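Local coordinates for protein ribokinase (Cryptococcus neoformans var. grubii serotype A, PDB 6CW5) that probably phosphorylates D-ribose at O-5 with ATP and a divalent cation, most likely magnesium, giving D-ribose 5-phosphate and ADP, at residues Ser173-Pro178 and Leu199-Leu204; Leu204-Ser209 and Asn234-Lys239; Glu230-Glu233 and Ser238-Val241. All coordinates share one frame; numbering follows the deposited sequence.

Interaction 1: Ser173-Pro178 and Leu199-Leu204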
# COMPACT_ATOMS: atom_id res chain seq x y z
N SER A 173 7.39 0.70 -14.56
CA SER A 173 8.32 -0.40 -14.86
C SER A 173 8.55 -1.22 -13.59
O SER A 173 9.03 -0.67 -12.59
CB SER A 173 9.65 0.13 -15.38
OG SER A 173 10.55 -0.97 -15.57
N PRO A 174 8.29 -2.52 -13.60
CA PRO A 174 7.69 -3.28 -14.72
C PRO A 174 6.25 -2.86 -14.96
O PRO A 174 5.69 -2.23 -14.09
CB PRO A 174 7.73 -4.73 -14.23
CG PRO A 174 7.79 -4.60 -12.69
CD PRO A 174 8.64 -3.39 -12.46
N MET A 175 5.67 -3.20 -16.12
CA MET A 175 4.34 -2.69 -16.45
C MET A 175 3.28 -3.22 -15.48
O MET A 175 3.33 -4.38 -15.02
CB MET A 175 3.99 -3.07 -17.91
CG MET A 175 2.65 -2.52 -18.43
SD MET A 175 2.38 -0.79 -18.14
CE MET A 175 3.79 -0.06 -19.02
N LEU A 176 2.32 -2.35 -15.15
CA LEU A 176 1.16 -2.66 -14.33
C LEU A 176 0.17 -3.49 -15.15
O LEU A 176 0.21 -3.48 -16.38
CB LEU A 176 0.48 -1.36 -13.85
CG LEU A 176 1.23 -0.58 -12.74
CD1 LEU A 176 2.55 -0.00 -13.25
CD2 LEU A 176 0.34 0.57 -12.22
N THR A 177 -0.73 -4.22 -14.45
CA THR A 177 -1.77 -4.94 -15.17
C THR A 177 -2.74 -3.93 -15.79
O THR A 177 -2.83 -2.78 -15.34
CB THR A 177 -2.54 -5.90 -14.25
OG1 THR A 177 -3.41 -5.16 -13.37
CG2 THR A 177 -1.59 -6.73 -13.40
N PRO A 178 -3.48 -4.33 -16.83
CA PRO A 178 -4.40 -3.36 -17.45
C PRO A 178 -5.41 -2.81 -16.46
O PRO A 178 -5.69 -1.61 -16.45
CB PRO A 178 -5.04 -4.17 -18.59
CG PRO A 178 -3.92 -5.12 -18.99
CD PRO A 178 -3.28 -5.52 -17.66
N LEU A 199 4.04 3.19 -23.68
CA LEU A 199 2.93 4.02 -24.19
C LEU A 199 1.85 3.14 -24.81
O LEU A 199 0.66 3.33 -24.55
CB LEU A 199 3.46 5.03 -25.22
CG LEU A 199 2.40 5.95 -25.86
CD1 LEU A 199 1.71 6.76 -24.77
CD2 LEU A 199 3.00 6.89 -26.95
N GLY A 200 2.25 2.17 -25.64
CA GLY A 200 1.26 1.27 -26.21
C GLY A 200 0.54 0.44 -25.16
O GLY A 200 -0.66 0.15 -25.30
N ASP A 201 1.25 0.01 -24.12
CA ASP A 201 0.59 -0.76 -23.05
C ASP A 201 -0.53 0.05 -22.43
O ASP A 201 -1.61 -0.48 -22.16
CB ASP A 201 1.59 -1.17 -21.96
CG ASP A 201 2.56 -2.23 -22.40
OD1 ASP A 201 2.20 -3.06 -23.27
OD2 ASP A 201 3.68 -2.25 -21.84
N LEU A 202 -0.29 1.33 -22.14
CA LEU A 202 -1.36 2.14 -21.57
C LEU A 202 -2.51 2.29 -22.56
O LEU A 202 -3.69 2.14 -22.21
CB LEU A 202 -0.84 3.52 -21.18
CG LEU A 202 -0.41 3.64 -19.71
CD1 LEU A 202 0.87 2.82 -19.46
CD2 LEU A 202 -0.21 5.13 -19.40
N LEU A 203 -2.19 2.65 -23.81
CA LEU A 203 -3.25 2.84 -24.79
C LEU A 203 -4.09 1.58 -24.93
O LEU A 203 -5.32 1.65 -25.01
CB LEU A 203 -2.65 3.27 -26.14
CG LEU A 203 -2.23 4.74 -26.15
CD1 LEU A 203 -1.32 4.99 -27.32
CD2 LEU A 203 -3.46 5.67 -26.22
N LEU A 204 -3.43 0.41 -24.96
CA LEU A 204 -4.16 -0.85 -25.09
C LEU A 204 -5.03 -1.10 -23.88
O LEU A 204 -6.17 -1.56 -24.01
CB LEU A 204 -3.19 -2.02 -25.27
CG LEU A 204 -2.57 -2.27 -26.64
CD1 LEU A 204 -1.53 -3.39 -26.56
CD2 LEU A 204 -3.66 -2.61 -27.63
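Met175 lays the end of its side chain along Asp201 of helix 196-205, the two groups sliding past each other in opposite directions. CG and the terminal methyl CE both approach the same carboxylate oxygen: Met175 CG and CE each lie 3.6 Å from Asp201 OD2. Between them the sulfur rests against the aliphatic part of the aspartate, with Met175 SD 3.9 Å from Asp201 CB. The thioether can curl round in this way because its CG stands opposite the backbone N (chi1 -176°) and the chain then bends at both chi2 and chi3, which turns SD and CE against Asp201 CB and OD2. On the next residue of the helix, Leu202 CD1 comes up to the sulfur, 4.1 Å from Met175 SD. The CB of Leu202 points away from loop 173-178, yet the CD1 methyl still reaches the methionine.

No hydrogen bond joins the two segments; the contact is close packing of the thioether against a carboxylate and a leucine methyl. Leu181 of helix 178-183 adds to it, touching both Met175 and Leu202. Met175 follows the cis peptide bond at Pro174 in the loop that leaves strand 167-170. The Asp201 side chain lies about 6 Å from that of Asn195, an ADP-binding residue; this is loop-to-helix packing on the alpha/beta domain of a PfkB-family kinase, next to its nucleotide site.

Interaction 2: Leu204-Ser209 and Asn234-Lys239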
# COMPACT_ATOMS: atom_id res chain seq x y z
N LEU A 204 -3.43 0.41 -24.96
CA LEU A 204 -4.16 -0.85 -25.09
C LEU A 204 -5.03 -1.10 -23.88
O LEU A 204 -6.17 -1.56 -24.01
CB LEU A 204 -3.19 -2.02 -25.27
CG LEU A 204 -2.57 -2.27 -26.64
CD1 LEU A 204 -1.53 -3.39 -26.56
CD2 LEU A 204 -3.66 -2.61 -27.63
N ALA A 205 -4.52 -0.81 -22.67
CA ALA A 205 -5.33 -1.02 -21.48
C ALA A 205 -6.51 -0.06 -21.45
O ALA A 205 -7.52 -0.35 -20.79
CB ALA A 205 -4.46 -0.86 -20.22
N PHE A 206 -6.39 1.08 -22.12
CA PHE A 206 -7.42 2.11 -22.09
C PHE A 206 -8.37 2.00 -23.28
O PHE A 206 -9.11 2.95 -23.58
CB PHE A 206 -6.78 3.51 -22.05
CG PHE A 206 -5.98 3.76 -20.78
CD1 PHE A 206 -6.10 2.88 -19.71
CD2 PHE A 206 -5.17 4.89 -20.66
CE1 PHE A 206 -5.37 3.09 -18.53
CE2 PHE A 206 -4.46 5.13 -19.49
CZ PHE A 206 -4.56 4.23 -18.43
N GLY A 207 -8.37 0.86 -23.95
CA GLY A 207 -9.36 0.57 -24.98
C GLY A 207 -9.01 1.07 -26.36
O GLY A 207 -9.82 0.89 -27.29
N SER A 208 -7.83 1.65 -26.54
CA SER A 208 -7.40 2.12 -27.85
C SER A 208 -6.92 0.95 -28.69
O SER A 208 -6.49 -0.08 -28.17
CB SER A 208 -6.29 3.15 -27.67
OG SER A 208 -5.83 3.67 -28.91
N SER A 209 -7.02 1.10 -30.02
CA SER A 209 -6.29 0.19 -30.89
C SER A 209 -4.92 0.73 -31.30
O SER A 209 -4.16 0.00 -31.95
CB SER A 209 -7.10 -0.13 -32.14
OG SER A 209 -7.37 1.08 -32.81
N ASN A 234 -7.91 10.46 -23.13
CA ASN A 234 -8.59 9.22 -22.79
C ASN A 234 -9.20 9.32 -21.39
O ASN A 234 -8.53 9.76 -20.46
CB ASN A 234 -7.60 8.04 -22.87
CG ASN A 234 -8.29 6.72 -22.71
OD1 ASN A 234 -8.72 6.41 -21.62
ND2 ASN A 234 -8.45 5.96 -23.82
N ASP A 235 -10.46 8.89 -21.24
CA ASP A 235 -11.13 9.09 -19.96
C ASP A 235 -10.54 8.27 -18.83
O ASP A 235 -10.81 8.57 -17.66
CB ASP A 235 -12.62 8.76 -20.06
CG ASP A 235 -13.38 9.72 -20.95
OD1 ASP A 235 -12.96 10.89 -21.06
OD2 ASP A 235 -14.39 9.29 -21.55
N TYR A 236 -9.76 7.22 -19.13
CA TYR A 236 -9.09 6.48 -18.06
C TYR A 236 -7.87 7.22 -17.53
O TYR A 236 -7.39 6.90 -16.43
CB TYR A 236 -8.64 5.09 -18.52
CG TYR A 236 -9.73 4.06 -18.72
CD1 TYR A 236 -10.42 3.53 -17.63
CD2 TYR A 236 -10.05 3.59 -19.99
CE1 TYR A 236 -11.42 2.58 -17.81
CE2 TYR A 236 -11.06 2.63 -20.18
CZ TYR A 236 -11.73 2.13 -19.09
OH TYR A 236 -12.71 1.20 -19.26
N PHE A 237 -7.37 8.19 -18.29
CA PHE A 237 -6.13 8.87 -17.96
C PHE A 237 -6.51 10.16 -17.22
O PHE A 237 -7.57 10.22 -16.59
CB PHE A 237 -5.34 9.14 -19.26
CG PHE A 237 -3.85 9.38 -19.06
CD1 PHE A 237 -3.06 8.47 -18.37
CD2 PHE A 237 -3.26 10.52 -19.60
CE1 PHE A 237 -1.69 8.69 -18.22
CE2 PHE A 237 -1.91 10.77 -19.44
CZ PHE A 237 -1.12 9.86 -18.74
N SER A 238 -5.66 11.18 -17.28
CA SER A 238 -6.03 12.49 -16.76
C SER A 238 -5.42 13.56 -17.65
O SER A 238 -4.28 13.41 -18.09
CB SER A 238 -5.51 12.68 -15.33
OG SER A 238 -5.64 14.02 -14.89
N LYS A 239 -6.15 14.65 -17.87
CA LYS A 239 -5.62 15.73 -18.72
C LYS A 239 -4.53 16.53 -18.03
O LYS A 239 -3.91 17.39 -18.66
CB LYS A 239 -6.77 16.64 -19.15
CG LYS A 239 -7.67 15.93 -20.19
CD LYS A 239 -8.78 16.85 -20.72
CE LYS A 239 -9.66 16.11 -21.76
NZ LYS A 239 -10.89 16.95 -22.08
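Phe206 leaves the C-terminal end of helix 196-205, where a Schellman motif with Gly207 as its C-prime residue stops the helix, and plugs into the type I turn Asn234-Phe237. At its root, Phe206 CB rests on the amide of Asn234, 3.5 Å from ND2. Farther out, CG and CD1 slip under the methylene of Tyr236, with Phe206 CD1 3.6 Å from Tyr236 CB. That carbon stands over the ring face in a CH-pi contact, 3.7 Å from Tyr236 CB to the Phe206 centroid. The two aromatic rings themselves are slid apart and barely overlap. Across the ring from CD1, Phe206 CE2 meets Phe237 CD1 at 3.8 Å, at the ring edge and near its plane, while CZ at the tip stays 4.2 Å from Tyr236 CB.

Leu231 of helix 220-233 and Leu181 of helix 178-183 also touch the Phe206 side chain. The polar link runs beside this packing: Asn234 ND2 donates to Phe206 O at 3.1 Å, tilted 34° from the carbonyl plane. The amide's rotation is set from its other end by an Asx turn, in which Tyr236 N donates to Asn234 OD1 at 2.8 Å, in the carbonyl plane.

Interaction 3: Glu230-Glu233 and Ser238-Val241; sequences ELHE and SKNV
His232, near the C-terminal end of helix 220-233, packs against the type I turn Ser238-Val241 that leads into strand 242-246 of the central sheet. An ST turn lies within it, Ser238 OG accepting from Asn240 N. The close part of the contact is the imidazole. The first torsion (chi1 172°) carries it away from the backbone N, and the ring meets Lys239 in two ways. At its edge, in the ring plane, His232 CE1 comes to 3.2 Å from Lys239 O. Over one face lies the start of the lysine chain, Lys239 CG making a CH-pi contact 4.1 Å from the His232 centroid. The two side chains cross at about a right angle, and Tyr255 meets the imidazole edge-to-face.

A water completes the close part. This single molecule, also in the plane of the ring, hydrogen-bonds His232 ND1 at 2.8 Å and donates to Ser238 O and Val241 O, so three groups of the turn and helix share it.

The outer side is looser. Beyond CG the lysine runs extended past the ring toward the exposed Glu233, whose bent chain brings its carboxylate back in the direction of the turn. Their opposite charges probably attract, but Glu233 OE1 and Lys239 NZ, 4.2 Å apart, do not make direct contact. A second water spans the gap, donating to Glu233 OE1 at a short 2.5 Å and accepting from Lys239 NZ at 2.9 Å.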
# COMPACT_ATOMS: atom_id res chain seq x y z
N GLU A 230 -3.68 11.09 -27.99
CA GLU A 230 -4.81 10.22 -27.71
C GLU A 230 -4.90 9.88 -26.23
O GLU A 230 -5.98 9.92 -25.62
CB GLU A 230 -4.70 8.94 -28.54
CG GLU A 230 -5.89 8.04 -28.26
CD GLU A 230 -6.04 6.86 -29.20
OE1 GLU A 230 -5.33 6.79 -30.24
OE2 GLU A 230 -6.91 6.01 -28.89
N LEU A 231 -3.76 9.54 -25.64
CA LEU A 231 -3.71 9.22 -24.22
C LEU A 231 -4.20 10.40 -23.41
O LEU A 231 -5.01 10.24 -22.49
CB LEU A 231 -2.28 8.82 -23.83
CG LEU A 231 -2.05 8.40 -22.39
CD1 LEU A 231 -2.98 7.26 -22.02
CD2 LEU A 231 -0.57 8.00 -22.14
N HIS A 232 -3.77 11.62 -23.79
CA HIS A 232 -4.19 12.81 -23.07
C HIS A 232 -5.69 12.91 -22.95
O HIS A 232 -6.21 13.30 -21.90
CB HIS A 232 -3.64 14.06 -23.78
CG HIS A 232 -4.17 15.35 -23.23
ND1 HIS A 232 -3.81 15.82 -21.98
CD2 HIS A 232 -5.00 16.29 -23.75
CE1 HIS A 232 -4.39 16.98 -21.76
NE2 HIS A 232 -5.14 17.28 -22.81
N GLU A 233 -6.42 12.58 -24.02
CA GLU A 233 -7.87 12.71 -24.08
C GLU A 233 -8.61 11.52 -23.51
O GLU A 233 -9.85 11.57 -23.41
CB GLU A 233 -8.34 12.88 -25.53
CG GLU A 233 -7.63 13.94 -26.31
CD GLU A 233 -8.20 15.30 -26.06
OE1 GLU A 233 -9.40 15.41 -25.71
OE2 GLU A 233 -7.44 16.27 -26.21
N SER A 238 -5.66 11.18 -17.28
CA SER A 238 -6.03 12.49 -16.76
C SER A 238 -5.42 13.56 -17.65
O SER A 238 -4.28 13.41 -18.09
CB SER A 238 -5.51 12.68 -15.33
OG SER A 238 -5.64 14.02 -14.89
N LYS A 239 -6.15 14.65 -17.87
CA LYS A 239 -5.62 15.73 -18.72
C LYS A 239 -4.53 16.53 -18.03
O LYS A 239 -3.91 17.39 -18.66
CB LYS A 239 -6.77 16.64 -19.15
CG LYS A 239 -7.67 15.93 -20.19
CD LYS A 239 -8.78 16.85 -20.72
CE LYS A 239 -9.66 16.11 -21.76
NZ LYS A 239 -10.89 16.95 -22.08
N ASN A 240 -4.26 16.27 -16.76
CA ASN A 240 -3.27 17.07 -16.05
C ASN A 240 -1.85 16.50 -16.14
O ASN A 240 -0.93 17.16 -15.67
CB ASN A 240 -3.73 17.21 -14.60
CG ASN A 240 -5.04 17.98 -14.51
OD1 ASN A 240 -5.23 18.95 -15.24
ND2 ASN A 240 -5.95 17.52 -13.68
N VAL A 241 -1.68 15.36 -16.79
CA VAL A 241 -0.41 14.62 -16.79
C VAL A 241 0.43 15.03 -18.00
O VAL A 241 -0.04 14.92 -19.14
CB VAL A 241 -0.66 13.11 -16.80
CG1 VAL A 241 0.69 12.34 -16.68
CG2 VAL A 241 -1.61 12.69 -15.67
O HOH W 1 -2.47 14.26 -20.07
O HOH W 2 -11.51 15.22 -24.38

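From the N terminus, interaction 1 comes first: it closes the excursion from the loop after strand 167-170, through helix 178-183 and strand 191-195, to helix 196-205. Interaction 2 starts where that helix ends, sharing Leu204 with interaction 1, and spans helix 220-233 to reach the loop beyond it. Interaction 3, a short closure from the end of helix 220-233, opens inside the span of interaction 2, shares Ser238 and Lys239 with it, and ends two residues farther on, at Val241, just before strand 242-246. Leu231 joins all three, packing on Leu199, Leu202, Phe206 and Phe237. Ser208 OG to Glu230 OE2 adds a probable hydrogen bond between interactions 2 and 3.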